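Glutathione transferase (Lolium rigidum, PDB 6ZB6) probably conjugates glutathione to electrophilic xenobiotics such as herbicides, as a phi class enzyme of a grass weed, and here holds S-(p-nitrobenzyl)glutathione. Local coordinates at residues Val18-Phe21 with Leu22-Gly26; Lys37-Glu40 with His41-Pro44; Glu103-His107 with Thr108-Ala112; Pro115-Gln119 with Cys120-Pro124; Glu151-Leu154 with Ser155-Glu158. One frame throughout, in Å; residues are numbered along the deposited sequence.

Contact 1: residues Val18-Phe21 with Leu22-Gly26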
# COMPACT_ATOMS: atom_id res chain seq x y z
N VAL A 18 2.07 5.09 -3.58
CA VAL A 18 2.63 5.76 -4.75
C VAL A 18 4.15 5.86 -4.66
O VAL A 18 4.86 5.61 -5.64
CB VAL A 18 1.99 7.16 -4.89
CG1 VAL A 18 2.60 7.93 -6.09
CG2 VAL A 18 0.45 7.06 -4.99
N LEU A 19 4.67 6.23 -3.50
CA LEU A 19 6.12 6.38 -3.36
C LEU A 19 6.83 5.06 -3.65
O LEU A 19 7.91 5.07 -4.25
CB LEU A 19 6.47 6.89 -1.96
CG LEU A 19 5.78 8.18 -1.51
CD1 LEU A 19 6.35 8.70 -0.18
CD2 LEU A 19 5.83 9.26 -2.59
N VAL A 20 6.25 3.93 -3.25
CA VAL A 20 6.83 2.64 -3.57
C VAL A 20 7.00 2.49 -5.08
O VAL A 20 8.08 2.13 -5.57
CB VAL A 20 5.98 1.49 -2.98
CG1 VAL A 20 6.39 0.17 -3.62
CG2 VAL A 20 6.16 1.42 -1.44
N PHE A 21 5.94 2.77 -5.85
CA PHE A 21 6.07 2.55 -7.29
C PHE A 21 6.99 3.58 -7.94
O PHE A 21 7.73 3.23 -8.87
CB PHE A 21 4.69 2.50 -7.92
CG PHE A 21 3.90 1.32 -7.45
CD1 PHE A 21 4.32 0.03 -7.77
CD2 PHE A 21 2.78 1.48 -6.63
CE1 PHE A 21 3.62 -1.08 -7.32
CE2 PHE A 21 2.07 0.36 -6.17
CZ PHE A 21 2.49 -0.91 -6.52
N LEU A 22 7.01 4.81 -7.43
CA LEU A 22 8.01 5.77 -7.90
C LEU A 22 9.42 5.24 -7.68
O LEU A 22 10.28 5.38 -8.55
CB LEU A 22 7.82 7.11 -7.19
CG LEU A 22 6.68 8.00 -7.72
CD1 LEU A 22 6.32 9.08 -6.70
CD2 LEU A 22 7.04 8.61 -9.09
N GLU A 23 9.67 4.64 -6.52
CA GLU A 23 11.01 4.13 -6.26
C GLU A 23 11.31 2.91 -7.10
O GLU A 23 12.46 2.70 -7.49
CB GLU A 23 11.18 3.82 -4.77
CG GLU A 23 11.32 5.05 -3.91
CD GLU A 23 12.64 5.75 -4.11
OE1 GLU A 23 13.61 5.09 -4.55
OE2 GLU A 23 12.72 6.97 -3.83
N GLU A 24 10.30 2.09 -7.40
CA GLU A 24 10.53 0.88 -8.18
C GLU A 24 11.05 1.22 -9.58
O GLU A 24 11.88 0.50 -10.13
CB GLU A 24 9.25 0.05 -8.27
CG GLU A 24 8.94 -0.75 -6.98
CD GLU A 24 9.81 -1.99 -6.79
OE1 GLU A 24 10.43 -2.48 -7.76
OE2 GLU A 24 9.87 -2.51 -5.65
N VAL A 25 10.57 2.33 -10.16
CA VAL A 25 11.01 2.74 -11.49
C VAL A 25 12.10 3.81 -11.44
O VAL A 25 12.55 4.28 -12.49
CB VAL A 25 9.82 3.21 -12.35
CG1 VAL A 25 8.78 2.11 -12.42
CG2 VAL A 25 9.21 4.52 -11.79
N GLY A 26 12.53 4.20 -10.24
CA GLY A 26 13.64 5.12 -10.13
C GLY A 26 13.35 6.52 -10.62
O GLY A 26 14.26 7.20 -11.11
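Val18 carries CG1 trans to its amide nitrogen (chi1 177°), and Leu22, one turn further on, has CG beside its N (chi1 -78°) with the chain extended beyond it; together these torsions lay the two side chains next to each other, pointing the same way. The touch is methyl to methyl, Val18 CG1 to Leu22 CD1 at 3.9 Å. The same CD1 also meets Leu19 CD2 at 4.1 Å, but Leu19 comes in at a slant, so one methyl of Leu22 touches branches of both Val18 and Leu19. Underneath runs the regular backbone: Leu22 N gives a nearly straight bond to Val18 O (2.9 Å, 170° at the hydrogen), and Glu23 N and Glu24 N follow to Leu19 O and Val20 O. The bond from Val25 N to Phe21 O is longer, at 3.2 Å, as the helix runs out. In Glu23 and Glu24 chi1 sets CG beside the backbone N, close to the carbonyl oxygens of the turn before, Glu24 CG lying 3.3 Å from Val20 O; the bend at chi2 comes only after that. Their carboxylates are held elsewhere, Glu23 by the hydroxyl of Tyr29 and Glu24 by a salt bridge to Arg204. Val18 and Leu22 press on Val6 of strand 4-7 and on helix 68-78, whereas Leu19 and Val20 face helix 205-214. At the end Gly26 takes a positive phi and its N makes a weak bond to Glu23 O, closing a Schellman motif on the helix of the beta-alpha-beta unit that opens the thioredoxin-like domain.

Contact 2: residues Lys37-Glu40 with His41-Pro44. With GTB (S-(p-nitrobenzyl)glutathione), chain G.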
# COMPACT_ATOMS: atom_id res chain seq x y z
N LYS A 37 -3.49 18.73 11.08
CA LYS A 37 -4.01 19.40 12.27
C LYS A 37 -4.77 20.68 11.93
O LYS A 37 -5.65 21.10 12.70
CB LYS A 37 -2.88 19.71 13.25
CG LYS A 37 -2.59 18.56 14.20
CD LYS A 37 -1.11 18.42 14.53
CE LYS A 37 -0.89 17.39 15.64
NZ LYS A 37 0.22 16.45 15.31
N VAL A 38 -4.46 21.31 10.80
CA VAL A 38 -5.26 22.41 10.31
C VAL A 38 -6.14 21.96 9.14
O VAL A 38 -6.66 22.80 8.41
CB VAL A 38 -4.40 23.63 9.95
CG1 VAL A 38 -3.53 24.05 11.14
CG2 VAL A 38 -3.55 23.38 8.70
N MET A 39 -6.32 20.64 8.97
CA MET A 39 -7.21 20.07 7.97
C MET A 39 -6.85 20.56 6.57
O MET A 39 -7.73 20.91 5.77
CB MET A 39 -8.68 20.36 8.29
CG MET A 39 -9.12 19.89 9.67
SD MET A 39 -9.12 18.09 9.83
CE MET A 39 -10.58 17.72 8.85
N GLU A 40 -5.55 20.59 6.27
CA GLU A 40 -5.09 21.13 4.99
C GLU A 40 -5.65 20.34 3.82
O GLU A 40 -5.84 20.90 2.73
CB GLU A 40 -3.57 21.15 4.95
CG GLU A 40 -3.01 21.90 3.76
CD GLU A 40 -1.50 22.01 3.78
OE1 GLU A 40 -0.88 21.78 4.84
OE2 GLU A 40 -0.95 22.33 2.71
N HIS A 41 -5.93 19.06 4.02
CA HIS A 41 -6.53 18.25 2.97
C HIS A 41 -7.96 18.67 2.64
O HIS A 41 -8.49 18.22 1.61
CB HIS A 41 -6.48 16.78 3.37
CG HIS A 41 -7.18 16.48 4.66
ND1 HIS A 41 -6.76 16.99 5.87
CD2 HIS A 41 -8.27 15.73 4.92
CE1 HIS A 41 -7.58 16.57 6.82
NE2 HIS A 41 -8.49 15.79 6.28
N LYS A 42 -8.60 19.51 3.47
CA LYS A 42 -9.93 20.03 3.19
C LYS A 42 -9.91 21.50 2.76
O LYS A 42 -10.97 22.13 2.69
CB LYS A 42 -10.84 19.86 4.42
CG LYS A 42 -10.95 18.44 4.94
CD LYS A 42 -11.52 17.52 3.86
CE LYS A 42 -11.98 16.19 4.44
NZ LYS A 42 -12.35 15.23 3.36
N SER A 43 -8.74 22.04 2.46
CA SER A 43 -8.60 23.43 2.05
C SER A 43 -9.06 23.61 0.60
O SER A 43 -9.02 22.66 -0.19
CB SER A 43 -7.15 23.88 2.19
OG SER A 43 -6.34 23.29 1.18
N PRO A 44 -9.49 24.82 0.23
CA PRO A 44 -9.88 25.03 -1.18
C PRO A 44 -8.77 24.65 -2.15
O PRO A 44 -9.03 23.99 -3.16
CB PRO A 44 -10.20 26.54 -1.24
CG PRO A 44 -10.58 26.90 0.17
CD PRO A 44 -9.70 26.02 1.05
N1 GTB G . -9.03 5.35 -2.29
CA1 GTB G . -8.19 6.46 -1.87
C1 GTB G . -6.77 6.25 -2.41
O11 GTB G . -6.27 5.10 -2.46
O12 GTB G . -6.08 7.23 -2.80
CB1 GTB G . -8.21 6.50 -0.34
CG1 GTB G . -7.31 7.65 0.12
CD1 GTB G . -7.45 7.90 1.61
OE1 GTB G . -8.18 7.25 2.29
N2 GTB G . -6.66 8.96 2.20
CA2 GTB G . -6.80 9.19 3.62
C2 GTB G . -7.40 10.58 3.81
O2 GTB G . -7.02 11.52 3.18
CB2 GTB G . -5.43 9.09 4.29
SG2 GTB G . -4.84 7.36 4.15
N3 GTB G . -8.45 10.75 4.78
CA3 GTB G . -9.01 12.08 4.97
C3 GTB G . -10.52 12.06 4.71
O31 GTB G . -11.24 12.98 5.19
O32 GTB G . -11.04 11.14 4.02
C' GTB G . -5.92 6.30 5.16
C1' GTB G . -5.85 6.77 6.61
C2' GTB G . -6.98 7.29 7.22
C3' GTB G . -6.93 7.72 8.54
C4' GTB G . -5.74 7.63 9.25
N41 GTB G . -5.67 8.08 10.63
O41 GTB G . -6.83 8.51 11.31
O42 GTB G . -4.64 8.10 11.18
C5' GTB G . -4.61 7.11 8.63
C6' GTB G . -4.66 6.68 7.31
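Met39 and His41 meet where the loop turns toward the glutathione: Met39 SD is 3.7 Å from His41 CE1, and the sulfur stands obliquely to the imidazole. Lys42 is the chain to follow. Its CB sits 3.5 Å from Met39 O, the carbonyl that also receives the backbone N of Lys42. CG, placed beside the backbone N (chi1 -55°), lies over the rim of one face of the His41 ring and 4.0 Å from Met39 CE. A bend at chi2 then sends the chain out, extended from there on, until CE comes 3.4 Å from O31 of the ligand's glycyl carboxylate. At the tip NZ donates to that same O31 at 3.1 Å and also to the carbonyl of Gly53, so the ammonium is held by both protein and ligand. Next along the backbone, Glu40 O accepts twice from Ser43: from OG at 2.9 Å, in the carbonyl plane, and from N, which stands well above that plane. Ser43 OG is in addition bonded to His46 N, making Ser43 the N-cap of helix 44-47. His41, whose ring stacks with Phe36, borders the ligand through CD2, 3.7 Å from the ligand's CA3. Lys42 and His41 thus line the glycyl end of the glutathione site, the G-site of the thioredoxin-like domain.

Contact 3: residues Glu103-His107 with Thr108-Ala112. With NA (sodium ion), chain J.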
# COMPACT_ATOMS: atom_id res chain seq x y z
N GLU A 103 -7.20 -6.52 -7.45
CA GLU A 103 -8.58 -6.39 -6.97
C GLU A 103 -8.78 -7.13 -5.66
O GLU A 103 -9.51 -6.65 -4.78
CB GLU A 103 -9.56 -6.91 -8.02
CG GLU A 103 -9.59 -6.11 -9.34
CD GLU A 103 -9.97 -4.67 -9.13
OE1 GLU A 103 -10.99 -4.40 -8.44
OE2 GLU A 103 -9.26 -3.78 -9.66
N VAL A 104 -8.16 -8.31 -5.50
CA VAL A 104 -8.29 -9.02 -4.23
C VAL A 104 -7.80 -8.16 -3.09
O VAL A 104 -8.44 -8.07 -2.03
CB VAL A 104 -7.54 -10.37 -4.27
CG1 VAL A 104 -7.53 -10.97 -2.87
CG2 VAL A 104 -8.18 -11.32 -5.26
N ASP A 105 -6.65 -7.49 -3.27
CA ASP A 105 -6.18 -6.59 -2.22
C ASP A 105 -7.22 -5.52 -1.94
O ASP A 105 -7.57 -5.30 -0.78
CB ASP A 105 -4.86 -5.93 -2.59
CG ASP A 105 -4.50 -4.78 -1.63
OD1 ASP A 105 -4.26 -5.06 -0.43
OD2 ASP A 105 -4.47 -3.61 -2.05
N ALA A 106 -7.72 -4.87 -2.99
CA ALA A 106 -8.63 -3.74 -2.79
C ALA A 106 -9.93 -4.17 -2.11
O ALA A 106 -10.46 -3.44 -1.26
CB ALA A 106 -8.91 -3.07 -4.16
N HIS A 107 -10.46 -5.35 -2.44
CA HIS A 107 -11.81 -5.67 -2.02
C HIS A 107 -11.95 -6.88 -1.11
O HIS A 107 -13.06 -7.13 -0.62
CB HIS A 107 -12.71 -5.88 -3.25
CG HIS A 107 -12.78 -4.66 -4.10
ND1 HIS A 107 -13.39 -3.50 -3.68
CD2 HIS A 107 -12.25 -4.39 -5.32
CE1 HIS A 107 -13.27 -2.58 -4.62
NE2 HIS A 107 -12.58 -3.09 -5.62
N THR A 108 -10.88 -7.63 -0.87
CA THR A 108 -11.01 -8.79 0.00
C THR A 108 -9.96 -8.74 1.12
O THR A 108 -10.32 -8.78 2.30
CB THR A 108 -10.88 -10.08 -0.81
OG1 THR A 108 -12.04 -10.23 -1.64
CG2 THR A 108 -10.77 -11.29 0.10
N TYR A 109 -8.69 -8.59 0.75
CA TYR A 109 -7.62 -8.62 1.75
C TYR A 109 -7.59 -7.32 2.55
O TYR A 109 -7.61 -7.35 3.78
CB TYR A 109 -6.28 -8.89 1.07
CG TYR A 109 -5.02 -8.80 1.92
CD1 TYR A 109 -4.42 -7.57 2.20
CD2 TYR A 109 -4.41 -9.95 2.42
CE1 TYR A 109 -3.25 -7.49 2.96
CE2 TYR A 109 -3.25 -9.87 3.19
CZ TYR A 109 -2.68 -8.65 3.45
OH TYR A 109 -1.53 -8.58 4.20
N ASN A 110 -7.55 -6.18 1.87
CA ASN A 110 -7.42 -4.96 2.65
C ASN A 110 -8.67 -4.68 3.50
O ASN A 110 -8.52 -4.18 4.62
CB ASN A 110 -7.11 -3.74 1.78
CG ASN A 110 -6.44 -2.64 2.58
OD1 ASN A 110 -5.40 -2.87 3.22
ND2 ASN A 110 -7.05 -1.47 2.60
N PRO A 111 -9.89 -4.97 3.03
CA PRO A 111 -11.05 -4.79 3.93
C PRO A 111 -11.01 -5.67 5.17
O PRO A 111 -11.62 -5.32 6.18
CB PRO A 111 -12.24 -5.14 3.03
CG PRO A 111 -11.79 -4.68 1.68
CD PRO A 111 -10.33 -5.10 1.62
N ALA A 112 -10.30 -6.80 5.13
CA ALA A 112 -10.17 -7.61 6.33
C ALA A 112 -9.04 -7.14 7.24
O ALA A 112 -9.17 -7.23 8.47
CB ALA A 112 -9.96 -9.07 5.95
NA NA J . -14.20 -11.23 -0.10
O HOH W 1 -3.38 -4.23 2.02
O HOH W 2 -9.63 -1.49 0.44
O HOH W 3 -15.48 -9.05 0.85
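Helix 92-127 widens here into a pi-type turn, in which Val104 O accepts from both Thr108 N (2.7 Å) and Tyr109 N (2.8 Å), which reach it from opposite faces of its plane, and Asp105 O then takes Asn110 N; the axes of the two halves differ by 27°. Pro111, with no N-H to give, sets its CD 3.3 Å from Ala106 O. That oxygen is met by a water instead, which donates to it and is only weakly approached by Asn110 ND2. Asp105 and Asn110 lie side by side, carboxylate and amide planes 48° apart, and a second water lies 2.7 Å from both Asp105 OD1 and Asn110 OD1, with more acceptors in reach than it has protons. Asp105 owes its place to a CG swung to the side away from N (chi1 169°), which brings OD1 obliquely to Tyr109 CD1 at 3.6 Å; the other oxygen, OD2, forms a salt bridge with Arg69. The side chains of Val104 and Thr108 meet at a slant, Val104 CG1 4.0 Å from Thr108 CB, and Thr108 OG1 binds a sodium ion at 2.8 Å, together with a water 2.7 Å from the metal. The long helix 92-127 leans here on helix 133-156, with Val104 on Tyr150 and Thr108 on Val146, while Tyr109 reaches on to Thr176 of helix 173-179 with its hydroxyl, and Arg69 links the bend to helix 68-78 of the thioredoxin-like domain.

Contact 4: residues Pro115-Gln119 with Cys120-Pro124. With GTB (S-(p-nitrobenzyl)glutathione), chain G.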
# COMPACT_ATOMS: atom_id res chain seq x y z
N PRO A 115 -9.16 -2.79 9.02
CA PRO A 115 -9.81 -2.43 10.29
C PRO A 115 -8.94 -2.68 11.49
O PRO A 115 -9.01 -1.91 12.47
CB PRO A 115 -11.06 -3.31 10.30
CG PRO A 115 -11.36 -3.53 8.87
CD PRO A 115 -10.00 -3.72 8.24
N ILE A 116 -8.10 -3.72 11.45
CA ILE A 116 -7.21 -3.98 12.58
C ILE A 116 -6.19 -2.87 12.72
O ILE A 116 -5.87 -2.44 13.83
CB ILE A 116 -6.55 -5.36 12.42
CG1 ILE A 116 -7.63 -6.45 12.34
CG2 ILE A 116 -5.61 -5.65 13.62
CD1 ILE A 116 -7.19 -7.72 11.64
N VAL A 117 -5.67 -2.36 11.60
CA VAL A 117 -4.73 -1.24 11.65
C VAL A 117 -5.42 0.00 12.21
O VAL A 117 -4.88 0.70 13.07
CB VAL A 117 -4.13 -0.97 10.26
CG1 VAL A 117 -3.30 0.30 10.28
CG2 VAL A 117 -3.29 -2.16 9.81
N TYR A 118 -6.64 0.29 11.72
CA TYR A 118 -7.40 1.43 12.23
C TYR A 118 -7.64 1.31 13.72
O TYR A 118 -7.38 2.25 14.48
CB TYR A 118 -8.75 1.53 11.50
CG TYR A 118 -8.70 2.36 10.24
CD1 TYR A 118 -8.89 3.73 10.29
CD2 TYR A 118 -8.47 1.76 9.01
CE1 TYR A 118 -8.84 4.49 9.13
CE2 TYR A 118 -8.42 2.51 7.85
CZ TYR A 118 -8.61 3.87 7.91
OH TYR A 118 -8.57 4.61 6.75
N GLN A 119 -8.14 0.16 14.16
CA GLN A 119 -8.56 0.03 15.55
C GLN A 119 -7.37 -0.02 16.50
O GLN A 119 -7.47 0.45 17.64
CB GLN A 119 -9.42 -1.22 15.72
CG GLN A 119 -10.76 -1.16 15.02
CD GLN A 119 -11.67 -0.10 15.59
OE1 GLN A 119 -11.54 0.28 16.75
NE2 GLN A 119 -12.61 0.38 14.78
N CYS A 120 -6.24 -0.58 16.07
CA CYS A 120 -5.11 -0.80 16.96
C CYS A 120 -4.06 0.31 16.87
O CYS A 120 -3.34 0.54 17.85
CB CYS A 120 -4.44 -2.14 16.64
SG CYS A 120 -5.42 -3.59 17.05
N LEU A 121 -4.00 1.03 15.74
CA LEU A 121 -2.96 2.03 15.51
C LEU A 121 -3.56 3.41 15.25
O LEU A 121 -3.36 4.32 16.06
CB LEU A 121 -2.08 1.60 14.34
CG LEU A 121 -0.72 0.99 14.64
CD1 LEU A 121 0.15 1.05 13.40
CD2 LEU A 121 -0.07 1.72 15.80
N PHE A 122 -4.29 3.60 14.14
CA PHE A 122 -4.74 4.92 13.73
C PHE A 122 -5.67 5.54 14.77
O PHE A 122 -5.47 6.67 15.21
CB PHE A 122 -5.44 4.85 12.37
CG PHE A 122 -4.55 4.45 11.21
CD1 PHE A 122 -3.16 4.57 11.28
CD2 PHE A 122 -5.11 3.95 10.03
CE1 PHE A 122 -2.36 4.20 10.20
CE2 PHE A 122 -4.32 3.58 8.95
CZ PHE A 122 -2.93 3.71 9.04
N ASN A 123 -6.72 4.80 15.16
CA ASN A 123 -7.72 5.37 16.07
C ASN A 123 -7.14 5.82 17.40
O ASN A 123 -7.37 6.98 17.78
CB ASN A 123 -8.87 4.37 16.27
CG ASN A 123 -9.86 4.37 15.12
OD1 ASN A 123 -9.59 4.91 14.04
ND2 ASN A 123 -11.02 3.75 15.34
N PRO A 124 -6.38 5.00 18.15
CA PRO A 124 -5.89 5.48 19.45
C PRO A 124 -4.82 6.56 19.33
O PRO A 124 -4.89 7.58 20.01
CB PRO A 124 -5.35 4.21 20.12
CG PRO A 124 -5.09 3.26 19.02
CD PRO A 124 -6.08 3.57 17.94
N1 GTB G . -9.03 5.35 -2.29
CA1 GTB G . -8.19 6.46 -1.87
C1 GTB G . -6.77 6.25 -2.41
O11 GTB G . -6.27 5.10 -2.46
O12 GTB G . -6.08 7.23 -2.80
CB1 GTB G . -8.21 6.50 -0.34
CG1 GTB G . -7.31 7.65 0.12
CD1 GTB G . -7.45 7.90 1.61
OE1 GTB G . -8.18 7.25 2.29
N2 GTB G . -6.66 8.96 2.20
CA2 GTB G . -6.80 9.19 3.62
C2 GTB G . -7.40 10.58 3.81
O2 GTB G . -7.02 11.52 3.18
CB2 GTB G . -5.43 9.09 4.29
SG2 GTB G . -4.84 7.36 4.15
N3 GTB G . -8.45 10.75 4.78
CA3 GTB G . -9.01 12.08 4.97
C3 GTB G . -10.52 12.06 4.71
O31 GTB G . -11.24 12.98 5.19
O32 GTB G . -11.04 11.14 4.02
C' GTB G . -5.92 6.30 5.16
C1' GTB G . -5.85 6.77 6.61
C2' GTB G . -6.98 7.29 7.22
C3' GTB G . -6.93 7.72 8.54
C4' GTB G . -5.74 7.63 9.25
N41 GTB G . -5.67 8.08 10.63
O41 GTB G . -6.83 8.51 11.31
O42 GTB G . -4.64 8.10 11.18
C5' GTB G . -4.61 7.11 8.63
C6' GTB G . -4.66 6.68 7.31
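The pocket for the nitrobenzyl group, in the position of the hydrophobic H-site of glutathione transferases, is lined here by Tyr118 and Phe122 from a pi-type turn of helix 92-127. These two rings form a T-shaped pair, the edge of Phe122 toward the face of Tyr118, with centroids 5.1 Å apart and planes at 89°; Phe122 CD2 stands over the centre of the tyrosine ring. The phenylalanine is itself sandwiched. Ligand C5' lies over the centre of one face, 3.5 Å from Phe122 CD2, and Val117 CG1 makes a CH-pi contact with the opposite face, 3.8 Å from the centroid. A chi1 of 173° puts that methyl across the CA-CB bond from the amide of Val117 and turns it to the ring. The wide turn shows in Val117 O, which takes both Leu121 N and Phe122 N, and in the 2.7 Å bond from Asn123 N to Tyr118 O. Behind the pocket, Val117 and Leu121 pack on Tyr178 of helix 173-179, and Gln119 is tied to Asp132 by its OE1. On the ligand side the tyrosine reaches the benzyl ring with its hydroxyl, Tyr118 OH lying 3.2 Å from ligand C2'.

Contact 5: residues Glu151-Leu154 with Ser155-Glu158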
# COMPACT_ATOMS: atom_id res chain seq x y z
N GLU A 151 -2.20 -18.53 1.62
CA GLU A 151 -1.23 -19.57 1.91
C GLU A 151 -1.25 -20.65 0.84
O GLU A 151 -0.19 -21.10 0.38
CB GLU A 151 -1.52 -20.17 3.28
CG GLU A 151 -0.60 -21.30 3.68
CD GLU A 151 0.82 -20.84 3.97
OE1 GLU A 151 1.07 -19.62 4.08
OE2 GLU A 151 1.69 -21.71 4.11
N ALA A 152 -2.44 -21.06 0.41
CA ALA A 152 -2.56 -22.04 -0.67
C ALA A 152 -2.02 -21.47 -1.98
O ALA A 152 -1.29 -22.15 -2.70
CB ALA A 152 -4.01 -22.49 -0.82
N ARG A 153 -2.36 -20.21 -2.28
CA ARG A 153 -1.91 -19.60 -3.53
C ARG A 153 -0.39 -19.47 -3.57
O ARG A 153 0.25 -19.78 -4.58
CB ARG A 153 -2.57 -18.23 -3.69
CG ARG A 153 -2.14 -17.44 -4.92
CD ARG A 153 -2.79 -17.97 -6.17
NE ARG A 153 -2.36 -17.22 -7.35
CZ ARG A 153 -2.44 -17.69 -8.59
NH1 ARG A 153 -2.94 -18.89 -8.79
NH2 ARG A 153 -2.01 -16.95 -9.62
N LEU A 154 0.20 -19.00 -2.47
CA LEU A 154 1.64 -18.80 -2.41
C LEU A 154 2.41 -20.09 -2.16
O LEU A 154 3.64 -20.06 -2.08
CB LEU A 154 1.99 -17.76 -1.34
CG LEU A 154 1.48 -16.36 -1.70
CD1 LEU A 154 1.48 -15.43 -0.49
CD2 LEU A 154 2.28 -15.74 -2.87
N SER A 155 1.71 -21.22 -2.03
CA SER A 155 2.36 -22.52 -2.07
C SER A 155 2.62 -22.97 -3.49
O SER A 155 3.50 -23.82 -3.71
CB SER A 155 1.49 -23.57 -1.37
OG SER A 155 1.42 -23.30 0.02
N GLN A 156 1.89 -22.44 -4.46
CA GLN A 156 2.10 -22.79 -5.86
C GLN A 156 2.95 -21.79 -6.62
O GLN A 156 3.63 -22.18 -7.58
CB GLN A 156 0.76 -22.95 -6.58
CG GLN A 156 -0.30 -23.64 -5.75
CD GLN A 156 -1.68 -23.11 -6.03
OE1 GLN A 156 -1.94 -22.52 -7.08
NE2 GLN A 156 -2.59 -23.30 -5.08
N HIS A 157 2.95 -20.52 -6.23
CA HIS A 157 3.78 -19.51 -6.88
C HIS A 157 4.47 -18.66 -5.83
O HIS A 157 3.96 -18.49 -4.71
CB HIS A 157 2.96 -18.60 -7.81
CG HIS A 157 2.14 -19.35 -8.81
ND1 HIS A 157 0.84 -19.71 -8.58
CD2 HIS A 157 2.44 -19.79 -10.05
CE1 HIS A 157 0.37 -20.35 -9.63
NE2 HIS A 157 1.32 -20.41 -10.54
N GLU A 158 5.62 -18.10 -6.20
CA GLU A 158 6.34 -17.24 -5.27
C GLU A 158 5.61 -15.92 -5.05
O GLU A 158 5.78 -15.29 -4.00
CB GLU A 158 7.76 -16.99 -5.77
CG GLU A 158 8.78 -17.99 -5.21
CD GLU A 158 10.18 -17.42 -5.09
OE1 GLU A 158 10.51 -16.47 -5.83
OE2 GLU A 158 10.96 -17.93 -4.26
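Over one face of the Arg153 guanidinium lies the imidazole of His157, its ND1 3.8 Å above the plane near the centre and its CE1 3.7 Å from Arg153 NH1. The planes are 48° apart, so the ring tilts over the cation instead of stacking flat. Gln156 OE1 approaches the same guanidinium obliquely at 4.1 Å from NH1. Arg153 comes to this place with CG anti to N (chi1 177°) and a bend at chi2, which folds the chain along the helix end; its NE is bonded to Leu160 O, and this fixes the rotation of the group beneath the histidine. His157 ND1 is buried here without a polar partner. Arg153 O takes two donors, His157 N at 3.2 Å in the carbonyl plane and Gln156 N at 3.1 Å from well above it. Just before, Ser155 OG gives a hydrogen bond of 2.7 Å to Glu151 O, and Ser155 N gives an i-to-i+3 bond to Ala152 O. Leu154 CD2 reaches 3.7 Å from Glu158 O and faces Trp197 and His193 of helix 192-202; Glu151 is bonded to His193 as well. With its carbonyls met by a serine hydroxyl and a mix of i-to-i+3 and i-to-i+4 backbone donors, this is the fraying C-terminal end of helix 133-156 in the all-helical C-terminal domain.

All five contacts are local and follow in series along the chain, none nesting in or crossing another. Contact 1 ends the first helix of the thioredoxin-like domain. Contact 2 closes the turn between strand 29-32 and helix 44-47, its centre about 26 Å from that of contact 1. Contacts 3 and 4 are successive bends of helix 92-127 and touch through Asn110 O and Pro115 CD, 3.9 Å apart. Contacts 2 and 4 grip the same ligand from different domains, the former at its glycyl end and the latter at the nitrobenzyl ring. Contact 5 finishes the next helix, 133-156, its centre about 43 Å from that of contact 2.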